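Ornithine carbamoyltransferase (Gloeobacter violaceus, PDB 3GD5) probably catalyses reversible transfer of the carbamoyl group from carbamoyl phosphate to L-ornithine, giving L-citrulline and phosphate in arginine biosynthesis. Local coordinates at residues H28-L33 and L308-G313; T10-D15 and D20-A25; L273-G278 and E284-P289; H227-D232 and Y253-A258. All coordinates share one frame; numbering follows the deposited sequence.

Contact 1: residues H28-L33 and L308-G313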
loop_
_atom_site.group_PDB
_atom_site.type_symbol
_atom_site.label_atom_id
_atom_site.label_comp_id
_atom_site.label_asym_id
_atom_site.label_seq_id
_atom_site.Cartn_x
_atom_site.Cartn_y
_atom_site.Cartn_z
ATOM N N HIS A 28 43.521 -12.588 -12.686
ATOM C CA HIS A 28 43.930 -12.777 -14.077
ATOM C C HIS A 28 43.356 -14.065 -14.656
ATOM O O HIS A 28 42.860 -14.084 -15.788
ATOM C CB HIS A 28 45.459 -12.785 -14.198
ATOM C CG HIS A 28 46.086 -11.434 -14.039
ATOM N ND1 HIS A 28 46.593 -10.982 -12.840
ATOM C CD2 HIS A 28 46.242 -10.416 -14.920
ATOM C CE1 HIS A 28 47.032 -9.743 -12.987
ATOM N NE2 HIS A 28 46.829 -9.376 -14.240
ATOM N N ALA A 29 43.419 -15.141 -13.881
ATOM C CA ALA A 29 42.884 -16.418 -14.338
ATOM C C ALA A 29 41.409 -16.233 -14.700
ATOM O O ALA A 29 40.955 -16.640 -15.773
ATOM C CB ALA A 29 43.031 -17.465 -13.246
ATOM N N LEU A 30 40.675 -15.598 -13.792
ATOM C CA LEU A 30 39.255 -15.333 -13.981
ATOM C C LEU A 30 39.050 -14.570 -15.286
ATOM O O LEU A 30 38.245 -14.972 -16.129
ATOM C CB LEU A 30 38.728 -14.511 -12.807
ATOM C CG LEU A 30 37.212 -14.370 -12.717
ATOM C CD1 LEU A 30 36.577 -15.756 -12.605
ATOM C CD2 LEU A 30 36.860 -13.513 -11.514
ATOM N N LEU A 31 39.796 -13.478 -15.446
ATOM C CA LEU A 31 39.710 -12.651 -16.645
ATOM C C LEU A 31 40.033 -13.456 -17.903
ATOM O O LEU A 31 39.404 -13.276 -18.952
ATOM C CB LEU A 31 40.656 -11.450 -16.530
ATOM C CG LEU A 31 40.289 -10.395 -15.478
ATOM C CD1 LEU A 31 41.377 -9.332 -15.395
ATOM C CD2 LEU A 31 38.958 -9.754 -15.847
ATOM N N THR A 32 41.012 -14.350 -17.797
ATOM C CA THR A 32 41.396 -15.181 -18.935
ATOM C C THR A 32 40.273 -16.165 -19.246
ATOM O O THR A 32 39.917 -16.376 -20.407
ATOM C CB THR A 32 42.713 -15.963 -18.647
ATOM O OG1 THR A 32 43.798 -15.033 -18.496
ATOM C CG2 THR A 32 43.036 -16.920 -19.787
ATOM N N LEU A 33 39.714 -16.767 -18.205
ATOM C CA LEU A 33 38.621 -17.715 -18.391
ATOM C C LEU A 33 37.435 -17.026 -19.078
ATOM O O LEU A 33 36.844 -17.562 -20.017
ATOM C CB LEU A 33 38.184 -18.287 -17.040
ATOM C CG LEU A 33 37.010 -19.266 -17.093
ATOM C CD1 LEU A 33 37.361 -20.433 -17.991
ATOM C CD2 LEU A 33 36.667 -19.746 -15.687
ATOM N N LEU A 308 30.831 -18.078 -12.198
ATOM C CA LEU A 308 30.000 -19.261 -11.997
ATOM C C LEU A 308 30.819 -20.524 -12.307
ATOM O O LEU A 308 30.847 -21.474 -11.521
ATOM C CB LEU A 308 28.750 -19.200 -12.895
ATOM C CG LEU A 308 27.719 -18.099 -12.565
ATOM C CD1 LEU A 308 26.674 -18.030 -13.653
ATOM C CD2 LEU A 308 27.066 -18.373 -11.220
ATOM N N ALA A 309 31.495 -20.529 -13.449
ATOM C CA ALA A 309 32.304 -21.678 -13.821
ATOM C C ALA A 309 33.392 -21.930 -12.777
ATOM O O ALA A 309 33.553 -23.045 -12.291
ATOM C CB ALA A 309 32.930 -21.451 -15.182
ATOM N N ALA A 310 34.122 -20.879 -12.426
ATOM C CA ALA A 310 35.207 -20.977 -11.459
ATOM C C ALA A 310 34.807 -21.470 -10.076
ATOM O O ALA A 310 35.486 -22.321 -9.505
ATOM C CB ALA A 310 35.910 -19.630 -11.330
ATOM N N LEU A 311 33.716 -20.939 -9.531
ATOM C CA LEU A 311 33.293 -21.318 -8.186
ATOM C C LEU A 311 32.358 -22.517 -8.056
ATOM O O LEU A 311 32.260 -23.103 -6.976
ATOM C CB LEU A 311 32.669 -20.111 -7.481
ATOM C CG LEU A 311 33.556 -18.864 -7.359
ATOM C CD1 LEU A 311 32.936 -17.885 -6.354
ATOM C CD2 LEU A 311 34.948 -19.272 -6.893
ATOM N N MET A 312 31.672 -22.878 -9.139
ATOM C CA MET A 312 30.752 -24.014 -9.117
ATOM C C MET A 312 31.247 -25.120 -10.043
ATOM O O MET A 312 30.768 -26.251 -9.983
ATOM C CB MET A 312 29.345 -23.587 -9.574
ATOM C CG MET A 312 28.726 -22.433 -8.790
ATOM S SD MET A 312 27.043 -22.009 -9.354
ATOM C CE MET A 312 26.710 -20.700 -8.327
ATOM N N GLY A 313 32.196 -24.762 -10.906
ATOM C CA GLY A 313 32.762 -25.678 -11.890
ATOM C C GLY A 313 32.906 -27.131 -11.498
ATOM O O GLY A 313 32.409 -27.996 -12.255
#
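Leu33 reaches from helix 24-39 to Ala309 and Ala310 on the C-terminal helix 293-312. Its CB starts toward the other helix but is still too far to touch it, as is CG, the branch point. The first torsion (chi1 178°) sets CG opposite the backbone N and directs the fork across the gap. Of the two tips, CD2 makes the contact: Leu33 CD2 lies 4.1 Å from Ala309 CB and also reaches Ala310, with 4.4 Å between Leu33 CD2 and Ala310 CB. One turn earlier Leu30 adds a second finger, Leu30 CD1 resting 4.1 Å from Ala310 CB.

Long, branched leucines suit one wall and small alanines the other. The local axes come no closer than 10.7 Å, so the leucines must span the distance, while the alanine methyls give them short, smooth landing places. The side-chain contacts are all apolar and near the outer limit of van der Waals range, a light touch. The N-to-C directions of the two segments make an angle of 125°, nearer antiparallel than parallel. Leu30 extends the seam to Ala306 and Val307, and Phe12 covers Ala310 from the N-terminal segment.

The C-terminal helix returns from the ornithine side and packs its last turns on helix 24-39 within the carbamoyl phosphate domain, as in the transcarbamylase fold.

Contact 2: residues T10-D15 and D20-A25; sequences TRFRPD and DDLDEA
Arg13 lays its extended side chain across the backbone of Asp21, so that its aliphatic part and its guanidinium both lie against the peptide. Arg13 CD is 3.6 Å from Asp21 O, and Arg13 NE follows at 3.4 Å from the same oxygen, but the angle is poor for a hydrogen bond. That carbonyl, with the one of Asp20, lies over one face of the guanidinium. The Asp21 carboxylate is tilted by 23° from the guanidinium plane and sits well out of it; the long salt bridge from Arg13 NH1 to Asp21 OD1, 3.9 Å, is therefore a matter of charge, with no N-H aimed at the oxygen. A long, flat-ended arginine can lie over a peptide and still approach a carboxylate.

Asp21 OD2 has firmer partners, accepting from the backbone N of Leu17 and of Ser18 and tying Asp21 to the turn between the segments.

Phe12 supplies the apolar half. With CG set beside the backbone N (chi1 -58°), its ring presents an edge, and Phe12 CD1 meets Leu22 CD2 at 3.8 Å. A flat phenyl suits this place between Leu22 and helix 293-312. Asp23 caps helix 24-39 through OD1 and Gln26 N.

The chain's fold-back before helix 24-39 thus probably owes its outer part to the arginine lying over the Asp20 and Asp21 carbonyls and to a long-range attraction to Asp21, its inner part to apolar packing.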
loop_
_atom_site.group_PDB
_atom_site.type_symbol
_atom_site.label_atom_id
_atom_site.label_comp_id
_atom_site.label_asym_id
_atom_site.label_seq_id
_atom_site.Cartn_x
_atom_site.Cartn_y
_atom_site.Cartn_z
ATOM N N THR A 10 44.451 -22.398 -11.810
ATOM C CA THR A 10 44.529 -21.685 -10.502
ATOM C C THR A 10 43.320 -22.049 -9.643
ATOM O O THR A 10 42.227 -22.287 -10.165
ATOM C CB THR A 10 44.563 -20.152 -10.719
ATOM O OG1 THR A 10 45.729 -19.807 -11.483
ATOM C CG2 THR A 10 44.596 -19.408 -9.386
ATOM N N ARG A 11 43.531 -22.111 -8.330
ATOM C CA ARG A 11 42.463 -22.428 -7.390
ATOM C C ARG A 11 41.897 -21.120 -6.866
ATOM O O ARG A 11 42.633 -20.139 -6.691
ATOM C CB ARG A 11 42.989 -23.224 -6.192
ATOM C CG ARG A 11 43.608 -24.567 -6.519
ATOM C CD ARG A 11 44.146 -25.211 -5.241
ATOM N NE ARG A 11 44.986 -26.376 -5.512
ATOM C CZ ARG A 11 46.190 -26.317 -6.074
ATOM N NH1 ARG A 11 46.711 -25.144 -6.428
ATOM N NH2 ARG A 11 46.876 -27.435 -6.291
ATOM N N PHE A 12 40.594 -21.107 -6.597
ATOM C CA PHE A 12 39.946 -19.906 -6.070
ATOM C C PHE A 12 39.402 -20.238 -4.696
ATOM O O PHE A 12 39.311 -21.410 -4.328
ATOM C CB PHE A 12 38.784 -19.501 -6.970
ATOM C CG PHE A 12 39.181 -19.242 -8.386
ATOM C CD1 PHE A 12 39.593 -17.980 -8.785
ATOM C CD2 PHE A 12 39.157 -20.274 -9.326
ATOM C CE1 PHE A 12 39.977 -17.744 -10.095
ATOM C CE2 PHE A 12 39.541 -20.046 -10.636
ATOM C CZ PHE A 12 39.951 -18.777 -11.020
ATOM N N ARG A 13 39.045 -19.212 -3.934
ATOM C CA ARG A 13 38.450 -19.434 -2.628
ATOM C C ARG A 13 37.020 -19.883 -2.922
ATOM O O ARG A 13 36.564 -19.808 -4.064
ATOM C CB ARG A 13 38.412 -18.141 -1.834
ATOM C CG ARG A 13 39.763 -17.563 -1.518
ATOM C CD ARG A 13 39.603 -16.477 -0.483
ATOM N NE ARG A 13 40.832 -15.720 -0.314
ATOM C CZ ARG A 13 40.959 -14.679 0.502
ATOM N NH1 ARG A 13 39.925 -14.271 1.232
ATOM N NH2 ARG A 13 42.119 -14.037 0.577
ATOM N N PRO A 14 36.291 -20.345 -1.900
ATOM C CA PRO A 14 34.909 -20.798 -2.099
ATOM C C PRO A 14 33.952 -19.716 -2.601
ATOM O O PRO A 14 33.122 -19.972 -3.471
ATOM C CB PRO A 14 34.509 -21.302 -0.716
ATOM C CG PRO A 14 35.815 -21.757 -0.133
ATOM C CD PRO A 14 36.752 -20.654 -0.535
ATOM N N ASP A 15 34.082 -18.507 -2.059
ATOM C CA ASP A 15 33.196 -17.403 -2.413
ATOM C C ASP A 15 33.856 -16.196 -3.082
ATOM O O ASP A 15 35.079 -16.086 -3.145
ATOM C CB ASP A 15 32.489 -16.910 -1.147
ATOM C CG ASP A 15 32.021 -18.048 -0.261
ATOM O OD1 ASP A 15 31.188 -18.855 -0.709
ATOM O OD2 ASP A 15 32.492 -18.137 0.890
ATOM N N ASP A 20 38.571 -8.431 -3.198
ATOM C CA ASP A 20 39.789 -8.769 -2.477
ATOM C C ASP A 20 39.842 -10.242 -2.071
ATOM O O ASP A 20 40.709 -10.646 -1.296
ATOM C CB ASP A 20 39.934 -7.882 -1.240
ATOM C CG ASP A 20 41.378 -7.768 -0.774
ATOM O OD1 ASP A 20 42.288 -7.862 -1.625
ATOM O OD2 ASP A 20 41.602 -7.567 0.437
ATOM N N ASP A 21 38.913 -11.038 -2.590
ATOM C CA ASP A 21 38.891 -12.468 -2.297
ATOM C C ASP A 21 39.740 -13.140 -3.354
ATOM O O ASP A 21 39.999 -14.338 -3.301
ATOM C CB ASP A 21 37.465 -13.031 -2.361
ATOM C CG ASP A 21 36.622 -12.613 -1.177
ATOM O OD1 ASP A 21 37.176 -12.000 -0.242
ATOM O OD2 ASP A 21 35.408 -12.905 -1.177
ATOM N N LEU A 22 40.157 -12.346 -4.329
ATOM C CA LEU A 22 40.987 -12.830 -5.419
ATOM C C LEU A 22 42.298 -12.086 -5.339
ATOM O O LEU A 22 42.301 -10.858 -5.296
ATOM C CB LEU A 22 40.348 -12.504 -6.770
ATOM C CG LEU A 22 38.951 -13.016 -7.129
ATOM C CD1 LEU A 22 38.380 -12.147 -8.237
ATOM C CD2 LEU A 22 39.013 -14.473 -7.552
ATOM N N ASP A 23 43.412 -12.807 -5.294
ATOM C CA ASP A 23 44.700 -12.128 -5.282
ATOM C C ASP A 23 44.960 -11.779 -6.748
ATOM O O ASP A 23 44.136 -12.086 -7.614
ATOM C CB ASP A 23 45.814 -13.028 -4.715
ATOM C CG ASP A 23 45.931 -14.369 -5.429
ATOM O OD1 ASP A 23 45.893 -14.410 -6.679
ATOM O OD2 ASP A 23 46.081 -15.392 -4.728
ATOM N N GLU A 24 46.087 -11.137 -7.038
ATOM C CA GLU A 24 46.396 -10.764 -8.415
ATOM C C GLU A 24 46.329 -11.954 -9.367
ATOM O O GLU A 24 45.806 -11.841 -10.473
ATOM C CB GLU A 24 47.786 -10.129 -8.510
ATOM C CG GLU A 24 48.001 -8.922 -7.615
ATOM C CD GLU A 24 48.304 -9.301 -6.177
ATOM O OE1 GLU A 24 48.520 -8.386 -5.358
ATOM O OE2 GLU A 24 48.330 -10.511 -5.864
ATOM N N ALA A 25 46.853 -13.093 -8.932
ATOM C CA ALA A 25 46.867 -14.298 -9.760
ATOM C C ALA A 25 45.476 -14.851 -10.070
ATOM O O ALA A 25 45.189 -15.264 -11.189
ATOM C CB ALA A 25 47.713 -15.374 -9.084
#

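Contact 3: residues L273-G278 and E284-P289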
loop_
_atom_site.group_PDB
_atom_site.type_symbol
_atom_site.label_atom_id
_atom_site.label_comp_id
_atom_site.label_asym_id
_atom_site.label_seq_id
_atom_site.Cartn_x
_atom_site.Cartn_y
_atom_site.Cartn_z
ATOM N N LEU A 273 25.852 1.796 -15.268
ATOM C CA LEU A 273 24.394 1.910 -15.463
ATOM C C LEU A 273 23.543 1.636 -14.217
ATOM O O LEU A 273 23.991 0.964 -13.290
ATOM C CB LEU A 273 23.939 0.992 -16.605
ATOM C CG LEU A 273 24.545 1.288 -17.985
ATOM C CD1 LEU A 273 24.037 0.284 -19.001
ATOM C CD2 LEU A 273 24.195 2.713 -18.416
ATOM N N PRO A 274 22.303 2.167 -14.170
ATOM C CA PRO A 274 21.654 2.996 -15.193
ATOM C C PRO A 274 22.276 4.374 -15.170
ATOM O O PRO A 274 22.971 4.718 -14.218
ATOM C CB PRO A 274 20.188 3.014 -14.748
ATOM C CG PRO A 274 20.302 2.981 -13.257
ATOM C CD PRO A 274 21.377 1.924 -13.044
ATOM N N ALA A 275 22.028 5.161 -16.210
ATOM C CA ALA A 275 22.593 6.508 -16.279
ATOM C C ALA A 275 21.545 7.617 -16.186
ATOM O O ALA A 275 20.416 7.461 -16.657
ATOM C CB ALA A 275 23.377 6.662 -17.578
ATOM N N HIS A 276 21.924 8.736 -15.576
ATOM C CA HIS A 276 21.038 9.884 -15.473
ATOM C C HIS A 276 21.635 10.979 -16.357
ATOM O O HIS A 276 22.440 11.791 -15.884
ATOM C CB HIS A 276 20.940 10.400 -14.031
ATOM C CG HIS A 276 20.435 9.386 -13.052
ATOM N ND1 HIS A 276 19.503 8.426 -13.383
ATOM C CD2 HIS A 276 20.739 9.181 -11.748
ATOM C CE1 HIS A 276 19.262 7.667 -12.328
ATOM N NE2 HIS A 276 20.000 8.105 -11.323
ATOM N N ARG A 277 21.260 10.991 -17.636
ATOM C CA ARG A 277 21.777 11.991 -18.562
ATOM C C ARG A 277 21.626 13.381 -17.957
ATOM O O ARG A 277 20.627 13.682 -17.307
ATOM C CB ARG A 277 21.037 11.920 -19.903
ATOM C CG ARG A 277 21.266 10.624 -20.666
ATOM C CD ARG A 277 20.302 10.482 -21.849
ATOM N NE ARG A 277 20.075 9.079 -22.182
ATOM C CZ ARG A 277 20.984 8.282 -22.727
ATOM N NH1 ARG A 277 22.183 8.758 -23.006
ATOM N NH2 ARG A 277 20.702 7.012 -22.980
ATOM N N GLY A 278 22.632 14.223 -18.156
ATOM C CA GLY A 278 22.569 15.565 -17.604
ATOM C C GLY A 278 23.080 15.686 -16.180
ATOM O O GLY A 278 23.174 16.799 -15.660
ATOM N N GLU A 284 25.494 13.311 -25.015
ATOM C CA GLU A 284 26.527 13.399 -26.039
ATOM C C GLU A 284 27.648 12.388 -25.831
ATOM O O GLU A 284 28.011 11.648 -26.749
ATOM C CB GLU A 284 27.109 14.810 -26.055
ATOM C CG GLU A 284 28.185 15.043 -27.099
ATOM C CD GLU A 284 28.730 16.458 -27.050
ATOM O OE1 GLU A 284 29.463 16.784 -26.091
ATOM O OE2 GLU A 284 28.414 17.250 -27.964
ATOM N N VAL A 285 28.198 12.359 -24.623
ATOM C CA VAL A 285 29.284 11.436 -24.320
ATOM C C VAL A 285 28.773 10.000 -24.285
ATOM O O VAL A 285 29.379 9.098 -24.869
ATOM C CB VAL A 285 29.945 11.775 -22.970
ATOM C CG1 VAL A 285 31.037 10.766 -22.653
ATOM C CG2 VAL A 285 30.528 13.176 -23.024
ATOM N N MET A 286 27.651 9.789 -23.610
ATOM C CA MET A 286 27.086 8.449 -23.517
ATOM C C MET A 286 26.844 7.853 -24.899
ATOM O O MET A 286 27.134 6.682 -25.140
ATOM C CB MET A 286 25.765 8.490 -22.760
ATOM C CG MET A 286 25.682 7.505 -21.616
ATOM S SD MET A 286 24.059 7.505 -20.914
ATOM C CE MET A 286 23.543 5.826 -21.364
ATOM N N GLU A 287 26.302 8.668 -25.798
ATOM C CA GLU A 287 25.998 8.234 -27.158
ATOM C C GLU A 287 27.174 8.458 -28.109
ATOM O O GLU A 287 27.129 8.043 -29.266
ATOM C CB GLU A 287 24.780 9.001 -27.687
ATOM C CG GLU A 287 23.500 8.858 -26.862
ATOM C CD GLU A 287 22.988 7.429 -26.815
ATOM O OE1 GLU A 287 23.414 6.614 -27.658
ATOM O OE2 GLU A 287 22.147 7.125 -25.942
ATOM N N GLY A 288 28.219 9.115 -27.616
ATOM C CA GLY A 288 29.383 9.409 -28.437
ATOM C C GLY A 288 30.258 8.240 -28.859
ATOM O O GLY A 288 29.988 7.092 -28.512
ATOM N N PRO A 289 31.333 8.517 -29.614
ATOM C CA PRO A 289 32.275 7.508 -30.108
ATOM C C PRO A 289 33.297 6.954 -29.112
ATOM O O PRO A 289 33.990 5.983 -29.421
ATOM C CB PRO A 289 32.943 8.219 -31.286
ATOM C CG PRO A 289 32.997 9.625 -30.822
ATOM C CD PRO A 289 31.615 9.829 -30.226
#
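Met286 meets Ala275 and Arg277 through an unstaggered first torsion (chi1 -128°), while chi3 of 114° bends the terminal methyl aside. The thioether thereby comes to lie against the loop that carries the His-Cys-Leu-Pro sequence of ornithine carbamoyltransferases on from strand 268-271, where the Leu273-Pro274 peptide is cis. Leu273 is a carbamoyl phosphate-binding residue by similarity, and helix 283-287 packs behind its loop.

A flexible, unbranched methionine suits a place shared by apolar and charged neighbours. SD touches the small methyl of Ala275, with 3.5 Å from Ala275 CB to Met286 SD. The side chains of Arg277 and Met286 cross at about a right angle, Arg277 NH1 standing just 3.1 Å from Met286 SD; the methionine is either tightly held or less surely placed.

Arg277 is long enough to pass Met286 and form a salt bridge with Glu287, Arg277 NH2 to Glu287 OE2 at 3.3 Å, their flat groups turned 30° apart. Both charges have further partners: Arg277 pairs with Asp283 and with Asp95 of the second subunit, Glu287 with Arg98 of that subunit, so the network runs into the interface.

Deeper in, Leu273 CD2 rests 4.3 Å from Met286 CE.

Contact 4: residues H227-D232 and Y253-A258; sequences HILYTD and YQINAA
Apolar contact comes first, and Ile255 supplies one whole side of it, sending its two branches to alternate residues of strand 228-231. Ile255 CD1 meets Leu229 CD1 at 3.9 Å; Ile255 CG2 presses on Thr231, 3.3 Å from Thr231 CG2, which is tighter than normal van der Waals contact. The first torsion of Ile255 (chi1 130°) is not staggered and leaves CG2 almost eclipsed with the backbone N, so this spot is either strained or less surely modelled. A beta-branched isoleucine suits the place because one residue can reach two alternate residues on one face of the strand. Leu229 and Thr231 both point toward it, as residues two apart on a strand should.

The strand lies inside the parallel, Rossmann-like sheet of the ornithine domain, flanked by strands 159-163 and 268-271, and Ile255 belongs to the crossover leading from it to strand 268-271. Asp232, next after Thr231, is by similarity an ornithine-binding residue.

Polar bonds lie around this patch. Thr231 turns its methyl to Ile255 and its hydroxyl to Val163 O, which satisfies a buried OG1. On the crossover, Asn256 ND2 gives a nearly straight bond (165°) to a lone pair of Gln254 OE1, 3.1 Å away, with the donor in the carbonyl plane. The other end of the same amide, Asn256 OD1, caps helix 257-261 by accepting from Leu259 N.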
loop_
_atom_site.group_PDB
_atom_site.type_symbol
_atom_site.label_atom_id
_atom_site.label_comp_id
_atom_site.label_asym_id
_atom_site.label_seq_id
_atom_site.Cartn_x
_atom_site.Cartn_y
_atom_site.Cartn_z
ATOM N N HIS A 227 43.080 6.814 -19.526
ATOM C CA HIS A 227 42.688 6.099 -20.743
ATOM C C HIS A 227 41.226 5.698 -20.597
ATOM O O HIS A 227 40.581 5.280 -21.557
ATOM C CB HIS A 227 43.525 4.833 -20.905
ATOM C CG HIS A 227 44.997 5.073 -20.829
ATOM N ND1 HIS A 227 45.750 5.446 -21.921
ATOM C CD2 HIS A 227 45.852 5.021 -19.781
ATOM C CE1 HIS A 227 47.006 5.614 -21.550
ATOM N NE2 HIS A 227 47.095 5.362 -20.256
ATOM N N ILE A 228 40.715 5.836 -19.377
ATOM C CA ILE A 228 39.346 5.459 -19.072
ATOM C C ILE A 228 38.719 6.401 -18.054
ATOM O O ILE A 228 39.249 6.587 -16.962
ATOM C CB ILE A 228 39.295 4.018 -18.476
ATOM C CG1 ILE A 228 40.004 3.037 -19.405
ATOM C CG2 ILE A 228 37.849 3.574 -18.255
ATOM C CD1 ILE A 228 41.080 2.219 -18.695
ATOM N N LEU A 229 37.601 7.014 -18.424
ATOM C CA LEU A 229 36.869 7.871 -17.495
ATOM C C LEU A 229 35.657 7.032 -17.061
ATOM O O LEU A 229 34.898 6.540 -17.893
ATOM C CB LEU A 229 36.426 9.167 -18.175
ATOM C CG LEU A 229 37.570 10.108 -18.565
ATOM C CD1 LEU A 229 36.992 11.375 -19.166
ATOM C CD2 LEU A 229 38.418 10.442 -17.337
ATOM N N TYR A 230 35.493 6.871 -15.756
ATOM C CA TYR A 230 34.429 6.046 -15.206
ATOM C C TYR A 230 33.547 6.821 -14.247
ATOM O O TYR A 230 34.031 7.615 -13.439
ATOM C CB TYR A 230 35.057 4.865 -14.461
ATOM C CG TYR A 230 34.147 3.680 -14.213
ATOM C CD1 TYR A 230 33.037 3.776 -13.371
ATOM C CD2 TYR A 230 34.426 2.445 -14.796
ATOM C CE1 TYR A 230 32.229 2.663 -13.115
ATOM C CE2 TYR A 230 33.632 1.335 -14.551
ATOM C CZ TYR A 230 32.533 1.447 -13.713
ATOM O OH TYR A 230 31.730 0.339 -13.511
ATOM N N THR A 231 32.245 6.595 -14.338
ATOM C CA THR A 231 31.324 7.258 -13.436
ATOM C C THR A 231 30.110 6.383 -13.183
ATOM O O THR A 231 29.911 5.364 -13.843
ATOM C CB THR A 231 30.877 8.627 -13.969
ATOM O OG1 THR A 231 30.236 9.349 -12.911
ATOM C CG2 THR A 231 29.920 8.467 -15.135
ATOM N N ASP A 232 29.299 6.801 -12.218
ATOM C CA ASP A 232 28.119 6.058 -11.815
ATOM C C ASP A 232 27.134 7.093 -11.304
ATOM O O ASP A 232 27.480 8.269 -11.188
ATOM C CB ASP A 232 28.516 5.090 -10.698
ATOM C CG ASP A 232 27.405 4.124 -10.319
ATOM O OD1 ASP A 232 26.310 4.177 -10.920
ATOM O OD2 ASP A 232 27.646 3.301 -9.409
ATOM N N TYR A 253 31.270 16.903 -11.073
ATOM C CA TYR A 253 31.761 15.547 -11.289
ATOM C C TYR A 253 31.006 14.848 -12.410
ATOM O O TYR A 253 30.567 13.701 -12.277
ATOM C CB TYR A 253 31.635 14.762 -9.987
ATOM C CG TYR A 253 32.480 15.348 -8.886
ATOM C CD1 TYR A 253 33.788 14.907 -8.678
ATOM C CD2 TYR A 253 31.993 16.378 -8.081
ATOM C CE1 TYR A 253 34.590 15.476 -7.700
ATOM C CE2 TYR A 253 32.790 16.955 -7.102
ATOM C CZ TYR A 253 34.089 16.500 -6.919
ATOM O OH TYR A 253 34.898 17.085 -5.972
ATOM N N GLN A 254 30.859 15.552 -13.520
ATOM C CA GLN A 254 30.159 15.020 -14.671
ATOM C C GLN A 254 31.163 14.715 -15.764
ATOM O O GLN A 254 32.078 15.503 -16.007
ATOM C CB GLN A 254 29.165 16.056 -15.186
ATOM C CG GLN A 254 28.344 15.610 -16.377
ATOM C CD GLN A 254 27.574 16.760 -16.990
ATOM O OE1 GLN A 254 28.149 17.599 -17.686
ATOM N NE2 GLN A 254 26.271 16.819 -16.722
ATOM N N ILE A 255 31.031 13.568 -16.413
ATOM C CA ILE A 255 31.945 13.295 -17.502
ATOM C C ILE A 255 31.254 13.896 -18.723
ATOM O O ILE A 255 30.144 13.498 -19.105
ATOM C CB ILE A 255 32.256 11.766 -17.648
ATOM C CG1 ILE A 255 32.075 11.306 -19.089
ATOM C CG2 ILE A 255 31.451 10.973 -16.667
ATOM C CD1 ILE A 255 33.177 11.773 -20.004
ATOM N N ASN A 256 31.903 14.915 -19.280
ATOM C CA ASN A 256 31.404 15.635 -20.447
ATOM C C ASN A 256 32.562 15.900 -21.394
ATOM O O ASN A 256 33.694 15.510 -21.119
ATOM C CB ASN A 256 30.792 16.968 -20.018
ATOM C CG ASN A 256 31.701 17.743 -19.084
ATOM O OD1 ASN A 256 32.916 17.790 -19.289
ATOM N ND2 ASN A 256 31.120 18.356 -18.055
ATOM N N ALA A 257 32.271 16.575 -22.502
ATOM C CA ALA A 257 33.285 16.892 -23.499
ATOM C C ALA A 257 34.544 17.490 -22.877
ATOM O O ALA A 257 35.658 17.075 -23.193
ATOM C CB ALA A 257 32.708 17.851 -24.531
ATOM N N ALA A 258 34.363 18.461 -21.988
ATOM C CA ALA A 258 35.492 19.117 -21.339
ATOM C C ALA A 258 36.386 18.133 -20.585
ATOM O O ALA A 258 37.603 18.105 -20.791
ATOM C CB ALA A 258 34.989 20.201 -20.391
#

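The four contacts form two pairs on opposite sides of the chain's centre. Contacts 1 and 2 have centres 10 Å apart, share helix 24-39 and touch through Ala310 and Phe12; contacts 3 and 4, also 10 Å apart, meet where Val285 packs on Ile255, and both lie in the ornithine domain. Between the pairs the centres are 30 to 34 Å apart. Along the chain contact 2 comes first, and contact 1 then encloses contacts 4 and 3 in turn. Helix 283-287 of contact 3 is followed by helix 293-312, which brings the chain back to contact 1 and so links the two domains that together make the active site.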